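Long-range contact in mosquitocidal toxin (Bacillus sphaericus, PDB 2CB4), which kills mosquito larvae, probably by ADP-ribosylating host proteins through the catalytic domain that makes up this chain: residues Ile95-Asn100 with Asn254-Met259. The protein carries 1 engineered substitution. Numbering follows the deposited sequence.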
ATOM      1  N   ILE A  95      12.836  -0.422  27.473  1.00 25.12           N
ATOM      2  CA  ILE A  95      12.116  -1.431  26.703  1.00 24.87           C
ATOM      3  C   ILE A  95      13.178  -2.177  25.894  1.00 30.00           C
ATOM      4  O   ILE A  95      14.114  -1.563  25.379  1.00 30.32           O
ATOM      5  CB  ILE A  95      11.064  -0.749  25.772  1.00 27.19           C
ATOM      6  CG1 ILE A  95      10.053   0.056  26.625  1.00 27.26           C
ATOM      7  CG2 ILE A  95      10.339  -1.783  24.883  1.00 24.75           C
ATOM      8  CD1 ILE A  95       9.082   0.910  25.756  1.00 23.53           C
ATOM      9  N   PRO A  96      13.080  -3.503  25.841  1.00 27.00           N
ATOM     10  CA  PRO A  96      14.094  -4.297  25.132  1.00 25.99           C
ATOM     11  C   PRO A  96      14.054  -4.115  23.609  1.00 31.13           C
ATOM     12  O   PRO A  96      13.053  -3.663  23.052  1.00 30.26           O
ATOM     13  CB  PRO A  96      13.726  -5.754  25.498  1.00 26.49           C
ATOM     14  CG  PRO A  96      12.766  -5.671  26.586  1.00 30.39           C
ATOM     15  CD  PRO A  96      12.082  -4.358  26.512  1.00 26.32           C
ATOM     16  N   ARG A  97      15.140  -4.499  22.938  1.00 28.50           N
ATOM     17  CA  ARG A  97      15.187  -4.413  21.483  1.00 28.28           C
ATOM     18  C   ARG A  97      14.134  -5.286  20.801  1.00 34.62           C
ATOM     19  O   ARG A  97      13.643  -4.919  19.746  1.00 35.46           O
ATOM     20  CB  ARG A  97      16.582  -4.691  20.957  1.00 24.87           C
ATOM     21  CG  ARG A  97      17.535  -3.592  21.369  1.00 27.77           C
ATOM     22  CD  ARG A  97      18.969  -4.007  21.144  1.00 25.14           C
ATOM     23  NE  ARG A  97      19.267  -4.070  19.728  1.00 29.56           N
ATOM     24  CZ  ARG A  97      20.273  -4.764  19.208  1.00 45.48           C
ATOM     25  NH1 ARG A  97      21.111  -5.462  19.980  1.00 29.08           N
ATOM     26  NH2 ARG A  97      20.455  -4.748  17.911  1.00 31.18           N
ATOM     27  N   VAL A  98      13.772  -6.420  21.412  1.00 31.83           N
ATOM     28  CA  VAL A  98      12.716  -7.296  20.888  1.00 31.31           C
ATOM     29  C   VAL A  98      11.505  -7.128  21.833  1.00 37.09           C
ATOM     30  O   VAL A  98      11.618  -7.284  23.045  1.00 35.53           O
ATOM     31  CB  VAL A  98      13.167  -8.772  20.829  1.00 34.74           C
ATOM     32  CG1 VAL A  98      11.995  -9.688  20.481  1.00 33.87           C
ATOM     33  CG2 VAL A  98      14.297  -8.942  19.829  1.00 33.95           C
ATOM     34  N   THR A  99      10.359  -6.755  21.273  1.00 37.52           N
ATOM     35  CA  THR A  99       9.152  -6.497  22.059  1.00 38.27           C
ATOM     36  C   THR A  99       7.938  -7.398  21.741  1.00 45.61           C
ATOM     37  O   THR A  99       6.909  -7.332  22.411  1.00 46.11           O
ATOM     38  CB  THR A  99       8.716  -4.997  21.906  1.00 38.80           C
ATOM     39  OG1 THR A  99       8.408  -4.727  20.533  1.00 39.43           O
ATOM     40  CG2 THR A  99       9.847  -4.041  22.357  1.00 30.71           C
ATOM     41  N   ASN A 100       8.046  -8.230  20.724  1.00 45.78           N
ATOM     42  CA  ASN A 100       6.920  -9.090  20.345  1.00 47.96           C
ATOM     43  C   ASN A 100       6.957 -10.472  20.994  1.00 56.14           C
ATOM     44  O   ASN A 100       8.034 -11.012  21.253  1.00 55.42           O
ATOM     45  CB  ASN A 100       6.845  -9.230  18.818  1.00 50.42           C
ATOM     46  CG  ASN A 100       8.010 -10.035  18.249  1.00 89.03           C
ATOM     47  OD1 ASN A 100       9.161  -9.595  18.293  1.00 90.80           O
ATOM     48  ND2 ASN A 100       7.718 -11.239  17.759  1.00 81.64           N
ATOM     49  N   ASN A 254      21.404   1.026  17.641  1.00 44.01           N
ATOM     50  CA  ASN A 254      21.444  -0.010  18.662  1.00 39.73           C
ATOM     51  C   ASN A 254      21.544   0.685  20.025  1.00 34.60           C
ATOM     52  O   ASN A 254      22.597   1.171  20.405  1.00 31.55           O
ATOM     53  CB  ASN A 254      22.617  -0.964  18.420  1.00 34.14           C
ATOM     54  CG  ASN A 254      22.667  -2.098  19.417  1.00 43.12           C
ATOM     55  OD1 ASN A 254      21.900  -2.153  20.380  1.00 39.81           O
ATOM     56  ND2 ASN A 254      23.623  -2.974  19.233  1.00 32.42           N
ATOM     57  N   GLN A 255      20.421   0.736  20.728  1.00 28.82           N
ATOM     58  CA  GLN A 255      20.330   1.356  22.055  1.00 27.27           C
ATOM     59  C   GLN A 255      21.215   0.669  23.099  1.00 31.13           C
ATOM     60  O   GLN A 255      21.524   1.260  24.147  1.00 31.48           O
ATOM     61  CB  GLN A 255      18.883   1.363  22.528  1.00 27.71           C
ATOM     62  CG  GLN A 255      18.325  -0.019  22.709  1.00 36.19           C
ATOM     63  CD  GLN A 255      16.858  -0.079  22.491  1.00 47.33           C
ATOM     64  OE1 GLN A 255      16.362   0.422  21.505  1.00 50.70           O
ATOM     65  NE2 GLN A 255      16.144  -0.696  23.419  1.00 35.65           N
ATOM     66  N   ASP A 256      21.653  -0.563  22.813  1.00 26.43           N
ATOM     67  CA  ASP A 256      22.517  -1.314  23.753  1.00 25.66           C
ATOM     68  C   ASP A 256      23.996  -1.307  23.373  1.00 30.08           C
ATOM     69  O   ASP A 256      24.783  -2.027  23.962  1.00 30.08           O
ATOM     70  CB  ASP A 256      22.099  -2.798  23.857  1.00 26.80           C
ATOM     71  CG  ASP A 256      20.692  -2.987  24.392  1.00 34.00           C
ATOM     72  OD1 ASP A 256      20.170  -2.061  25.059  1.00 33.65           O
ATOM     73  OD2 ASP A 256      20.117  -4.073  24.147  1.00 37.63           O
ATOM     74  N   PHE A 257      24.389  -0.522  22.380  1.00 26.17           N
ATOM     75  CA  PHE A 257      25.782  -0.533  21.967  1.00 24.45           C
ATOM     76  C   PHE A 257      26.731  -0.229  23.121  1.00 29.75           C
ATOM     77  O   PHE A 257      27.769  -0.868  23.285  1.00 30.85           O
ATOM     78  CB  PHE A 257      26.010   0.432  20.784  1.00 24.71           C
ATOM     79  CG  PHE A 257      27.326   0.213  20.067  1.00 24.14           C
ATOM     80  CD1 PHE A 257      27.490  -0.873  19.191  1.00 24.04           C
ATOM     81  CD2 PHE A 257      28.418   1.061  20.308  1.00 23.72           C
ATOM     82  CE1 PHE A 257      28.709  -1.099  18.546  1.00 23.33           C
ATOM     83  CE2 PHE A 257      29.640   0.854  19.651  1.00 25.50           C
ATOM     84  CZ  PHE A 257      29.787  -0.218  18.769  1.00 23.03           C
ATOM     85  N   ASP A 258      26.375   0.766  23.918  1.00 25.19           N
ATOM     86  CA  ASP A 258      27.195   1.180  25.046  1.00 24.47           C
ATOM     87  C   ASP A 258      27.069   0.354  26.329  1.00 28.34           C
ATOM     88  O   ASP A 258      27.585   0.739  27.357  1.00 28.79           O
ATOM     89  CB  ASP A 258      26.965   2.662  25.330  1.00 26.35           C
ATOM     90  CG  ASP A 258      27.630   3.546  24.282  1.00 31.29           C
ATOM     91  OD1 ASP A 258      28.813   3.267  23.929  1.00 29.70           O
ATOM     92  OD2 ASP A 258      26.930   4.429  23.746  1.00 33.39           O
HETATM   93  N   MSE A 259      26.384  -0.783  26.245  1.00 23.68           N
HETATM   94  CA  MSE A 259      26.216  -1.684  27.376  1.00 21.20           C
HETATM   95  C   MSE A 259      26.702  -3.117  27.042  1.00 29.71           C
HETATM   96  O   MSE A 259      26.455  -4.035  27.798  1.00 32.37           O
HETATM   97  CB  MSE A 259      24.776  -1.714  27.942  1.00 19.41           C
HETATM   98  CG  MSE A 259      24.436  -0.543  28.867  1.00 17.35           C
HETATM   99 SE   MSE A 259      25.496  -0.278  30.413  1.00 13.89          SE
HETATM  100  CE  MSE A 259      24.671  -1.709  31.264  1.00 12.60           C
TER
HETATM  101  O   HOH W   1      17.509  -4.946  24.618  1.00 23.54           O
HETATM  102  O   HOH W   2      20.988  -5.903  22.598  1.00 29.94           O
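R97 reaches from the loop after helix 86-92 to an Asx turn at N254, overlaid on a type I beta turn from N254 to F257, and so joins two loops of the ADP-ribosyltransferase domain. The case illustrates how an arginine can meet a turn by close packing and water rather than by a salt bridge. N254 OD1 lies over one face of the guanidinium, displaced toward the rim and 3.3 Å from R97 CZ; the angles at NE and NH1 are too poor for hydrogen bonds. N254 CG stands anti to its backbone N (chi1 -177°), 3.6 Å from R97 CZ, with amide and guanidinium planes 31° apart. Within its turn OD1 accepts from D256 N at 2.9 Å. The Q255 amide lies against the R97 methylene CG, its CD 3.7 Å away, while Q255 NE2 comes to 3.0 Å from I95 O. D256 OD2 touches R97 CD at 3.2 Å but stays 4.5 Å from R97 NE. Stronger polar partners lie elsewhere: the N118 carbonyl for R97 NH1, and R80, in a salt bridge, for D256 OD1. One water bridges backbone R97 N to D256 OD2; another, in the guanidinium plane, joins that OD2 to R97 NH1, from which it accepts at 2.7 Å.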